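Local coordinates for LysR family transcriptional regulator (Vibrio vulnificus, PDB 5FHK), which regulates virulence genes as the LysR-type regulator AphB, probably by sequence-specific DNA binding, and is represented here by its regulatory domain, at the interface of chains A and B. Sequence-based numbering; all coordinates share one arbitrary frame. Chains: chain A/B, LysR family transcriptional regulator.

Contact 1: the interface of chains A and B. Residues chain A 15, 133-134; chain B 40-42.
The carboxamide of A:Asn134 lies against the backbone and hydroxyl of B:Thr42, where two regulatory domains of this LysR-type regulator meet edge to edge through parallel strands. A:Asn134 follows directly on strand 131-133 of chain A, and its partner belongs to strand 37-43 of chain B. In A:Asn134, CG sits between the backbone N and the carbonyl carbon (chi1 57°), which holds the amide over its own backbone while it faces the neighbouring strand. The two side chains cross obliquely, and both ends of the amide are used. Its oxygen OD1 accepts from the backbone N of B:Thr42 at 3.0 Å in a nearly straight bond, 165° at the hydrogen. The hydroxyl OG1 of B:Thr42 also donates to OD1 of A:Asn134, at 3.2 Å. These donors come from opposite faces of the carboxamide plane, each tilted from it, so that the oxygen is gripped from both sides. The other end of the amide points at the backbone carbonyl of B:Thr42: ND2 of A:Asn134 donates to O of B:Thr42 at 3.3 Å. This bond lies in the amide plane and uses a lone pair of the acceptor, and together with the bond to the backbone N it should restrict the rotation of the flat group. B:Thr42 turns its hydroxyl between its own N and carbonyl carbon (chi1 57°), which places OG1 beside the amide; a further approach of ND2 to OG1 is weak. Next to the amide, the methyl CG2 of B:Thr41 lies 3.4 Å from ND2 of A:Asn134. On the strand side, A:Ala133 pairs with B:Leu40 in a parallel bridge, with CA of A:Ala133 3.4 Å from O of B:Leu40.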
# COMPACT_ATOMS: atom_id res chain seq x y z
N TYR A 15 -5.86 1.85 -6.63
CA TYR A 15 -4.75 1.25 -5.88
C TYR A 15 -4.15 2.22 -4.85
O TYR A 15 -4.18 1.97 -3.63
CB TYR A 15 -3.68 0.73 -6.83
CG TYR A 15 -2.56 0.07 -6.08
CD1 TYR A 15 -2.83 -0.74 -4.98
CD2 TYR A 15 -1.24 0.30 -6.43
CE1 TYR A 15 -1.80 -1.33 -4.26
CE2 TYR A 15 -0.21 -0.29 -5.71
CZ TYR A 15 -0.50 -1.10 -4.63
OH TYR A 15 0.51 -1.68 -3.90
N ALA A 133 8.90 2.32 -8.92
CA ALA A 133 8.15 1.32 -8.16
C ALA A 133 6.73 1.23 -8.70
O ALA A 133 6.21 2.16 -9.31
CB ALA A 133 8.12 1.66 -6.66
N ASN A 134 6.10 0.08 -8.47
CA ASN A 134 4.70 -0.10 -8.82
C ASN A 134 3.72 0.42 -7.76
O ASN A 134 2.51 0.21 -7.90
CB ASN A 134 4.41 -1.58 -9.13
CG ASN A 134 4.76 -2.50 -7.97
OD1 ASN A 134 5.56 -2.15 -7.09
ND2 ASN A 134 4.18 -3.70 -7.99
N LEU B 40 11.78 -1.48 -8.47
CA LEU B 40 11.16 -2.30 -7.45
C LEU B 40 9.77 -2.73 -7.86
O LEU B 40 9.01 -1.93 -8.42
CB LEU B 40 11.11 -1.54 -6.12
CG LEU B 40 10.63 -2.21 -4.84
CD1 LEU B 40 11.33 -1.58 -3.66
CD2 LEU B 40 9.15 -2.00 -4.68
N THR B 41 9.43 -3.99 -7.58
CA THR B 41 8.07 -4.50 -7.75
C THR B 41 7.65 -5.16 -6.44
O THR B 41 8.23 -6.18 -6.04
CB THR B 41 7.98 -5.51 -8.90
OG1 THR B 41 8.55 -4.95 -10.09
CG2 THR B 41 6.53 -5.91 -9.16
N THR B 42 6.65 -4.60 -5.79
CA THR B 42 6.07 -5.30 -4.65
C THR B 42 5.27 -6.49 -5.15
O THR B 42 4.52 -6.38 -6.13
CB THR B 42 5.19 -4.36 -3.83
OG1 THR B 42 4.17 -3.82 -4.67
CG2 THR B 42 6.02 -3.24 -3.23

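Contact 2: the interface of chains A and B. Residues chain A 130-132, 142, 147; chain B 23, 27, 30, 38, 40.
A:Phe131, on strand 131-133 of one LysR regulatory domain, packs its ring against B:Met30, B:Met23, B:Ile38 and B:Leu40, from helix 18-32 and strand 37-43 of the other domain. Its CG is anti to the backbone N (chi1 180°), which carries the ring towards the partner. At the root, CB of A:Phe131 meets the sulphur SD of B:Met30 at 3.6 Å. Farther out, the B:Met30 chain, bent at its last torsion (chi3 -83°), brings CE over the ring face, 4.0 Å from the centroid of A:Phe131, in a CH-pi contact. CG2 of B:Ile38 approaches the ring at its edge, in plane, 3.7 Å from CD2 of A:Phe131. Beyond it, CE2 packs on CB of B:Leu40, and at the tip CZ of A:Phe131 meets CE of B:Met23 at 3.8 Å, the side chains reaching tip to tip. A:Leu147 crosses B:Met30 at about a right angle and touches CE with CD1, while CB of A:Ala142 lies 3.3 Å from the amide oxygen OD1 of B:Asn27.

Beside this core the strands pair in parallel: B:Ile38 N donates to A:Arg130 O, A:Gln132 N to B:Ile38 O, and B:Leu40 N to A:Gln132 O. The extended A:Arg130 chain ends with NH2 donating to B:Met30 O at 2.8 Å, from above the carbonyl plane. A water bridges NE of A:Arg130 to that same oxygen, and NH1 of A:Arg130 donates to O of A:Leu147 at 3.1 Å, steadying the guanidinium, with CD2 of A:Leu147 set over one face, toward the rim. The site joins strand to strand and packs one domain's phenyl group between the other's helix and strand, probably holding the regulatory domains together as a dimer.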
# COMPACT_ATOMS: atom_id res chain seq x y z
N ARG A 130 15.79 7.38 -10.87
CA ARG A 130 16.72 6.81 -9.91
C ARG A 130 16.06 5.66 -9.15
O ARG A 130 16.72 4.68 -8.79
CB ARG A 130 17.19 7.90 -8.94
CG ARG A 130 18.05 7.42 -7.75
CD ARG A 130 18.42 8.60 -6.86
NE ARG A 130 19.55 8.33 -5.97
CZ ARG A 130 20.11 9.24 -5.18
NH1 ARG A 130 19.64 10.49 -5.16
NH2 ARG A 130 21.14 8.91 -4.40
N PHE A 131 14.75 5.75 -8.94
CA PHE A 131 13.96 4.76 -8.24
C PHE A 131 12.62 4.68 -8.95
O PHE A 131 12.00 5.72 -9.18
CB PHE A 131 13.76 5.16 -6.77
CG PHE A 131 12.94 4.19 -5.96
CD1 PHE A 131 11.78 4.61 -5.31
CD2 PHE A 131 13.34 2.88 -5.80
CE1 PHE A 131 11.03 3.72 -4.55
CE2 PHE A 131 12.59 1.97 -5.04
CZ PHE A 131 11.44 2.39 -4.41
N GLN A 132 12.21 3.47 -9.35
CA GLN A 132 10.90 3.24 -9.94
C GLN A 132 10.20 2.13 -9.19
O GLN A 132 10.82 1.10 -8.89
CB GLN A 132 10.99 2.86 -11.41
CG GLN A 132 11.48 3.99 -12.27
CD GLN A 132 11.23 3.78 -13.73
OE1 GLN A 132 11.59 4.63 -14.54
NE2 GLN A 132 10.61 2.65 -14.09
N ALA A 142 11.01 7.59 -0.46
CA ALA A 142 12.34 7.91 -0.97
C ALA A 142 12.49 9.41 -1.21
O ALA A 142 13.59 9.96 -1.02
CB ALA A 142 12.60 7.13 -2.27
N LEU A 147 16.10 11.83 -2.01
CA LEU A 147 16.70 11.18 -3.15
C LEU A 147 16.21 11.73 -4.49
O LEU A 147 16.71 11.29 -5.53
CB LEU A 147 16.43 9.67 -3.09
CG LEU A 147 17.06 8.89 -1.92
CD1 LEU A 147 16.48 7.48 -1.84
CD2 LEU A 147 18.60 8.84 -2.02
N MET B 23 12.26 -0.31 2.83
CA MET B 23 12.59 1.03 2.33
C MET B 23 13.75 1.69 3.05
O MET B 23 14.64 2.23 2.37
CB MET B 23 11.36 1.94 2.35
CG MET B 23 10.42 1.71 1.17
SD MET B 23 11.25 1.46 -0.42
CE MET B 23 12.02 3.04 -0.74
N ASN B 27 16.54 3.00 0.80
CA ASN B 27 16.89 4.42 0.78
C ASN B 27 18.35 4.62 1.15
O ASN B 27 19.08 5.38 0.49
CB ASN B 27 15.98 5.19 1.74
CG ASN B 27 14.60 5.42 1.17
OD1 ASN B 27 14.40 5.41 -0.05
ND2 ASN B 27 13.63 5.63 2.05
N MET B 30 20.52 3.59 -1.98
CA MET B 30 20.47 4.56 -3.07
C MET B 30 21.25 5.82 -2.70
O MET B 30 21.95 6.39 -3.54
CB MET B 30 19.01 4.90 -3.40
CG MET B 30 18.27 3.80 -4.14
SD MET B 30 16.62 4.27 -4.76
CE MET B 30 15.60 4.02 -3.30
N ILE B 38 17.24 1.65 -9.17
CA ILE B 38 16.50 0.51 -8.63
C ILE B 38 15.12 0.49 -9.27
O ILE B 38 14.40 1.50 -9.26
CB ILE B 38 16.39 0.59 -7.10
CG1 ILE B 38 17.71 0.15 -6.46
CG2 ILE B 38 15.22 -0.24 -6.60
CD1 ILE B 38 17.53 -0.10 -5.00
N LEU B 40 11.78 -1.48 -8.47
CA LEU B 40 11.16 -2.30 -7.45
C LEU B 40 9.77 -2.73 -7.86
O LEU B 40 9.01 -1.93 -8.42
CB LEU B 40 11.11 -1.54 -6.12
CG LEU B 40 10.63 -2.21 -4.84
CD1 LEU B 40 11.33 -1.58 -3.66
CD2 LEU B 40 9.15 -2.00 -4.68
O HOH W 1 20.59 5.47 -6.19

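Contact 1 and contact 2 are neighbouring stretches of one seam, with the centres of their C-alpha atoms about 11 Å apart. Both draw on chain A strand 131-133 and chain B strand 37-43, and B:Leu40 belongs to each. Contact 2 adds the apolar packing against helix 18-32, while contact 1 continues the seam into polar side-chain bonds just past the end of the chain A strand. The two-fold symmetry repeats both with the chains exchanged, giving two such seams in the pair. This arrangement fits the dimers that LysR-type regulatory domains commonly form, although the crystal alone does not establish the dimer in solution.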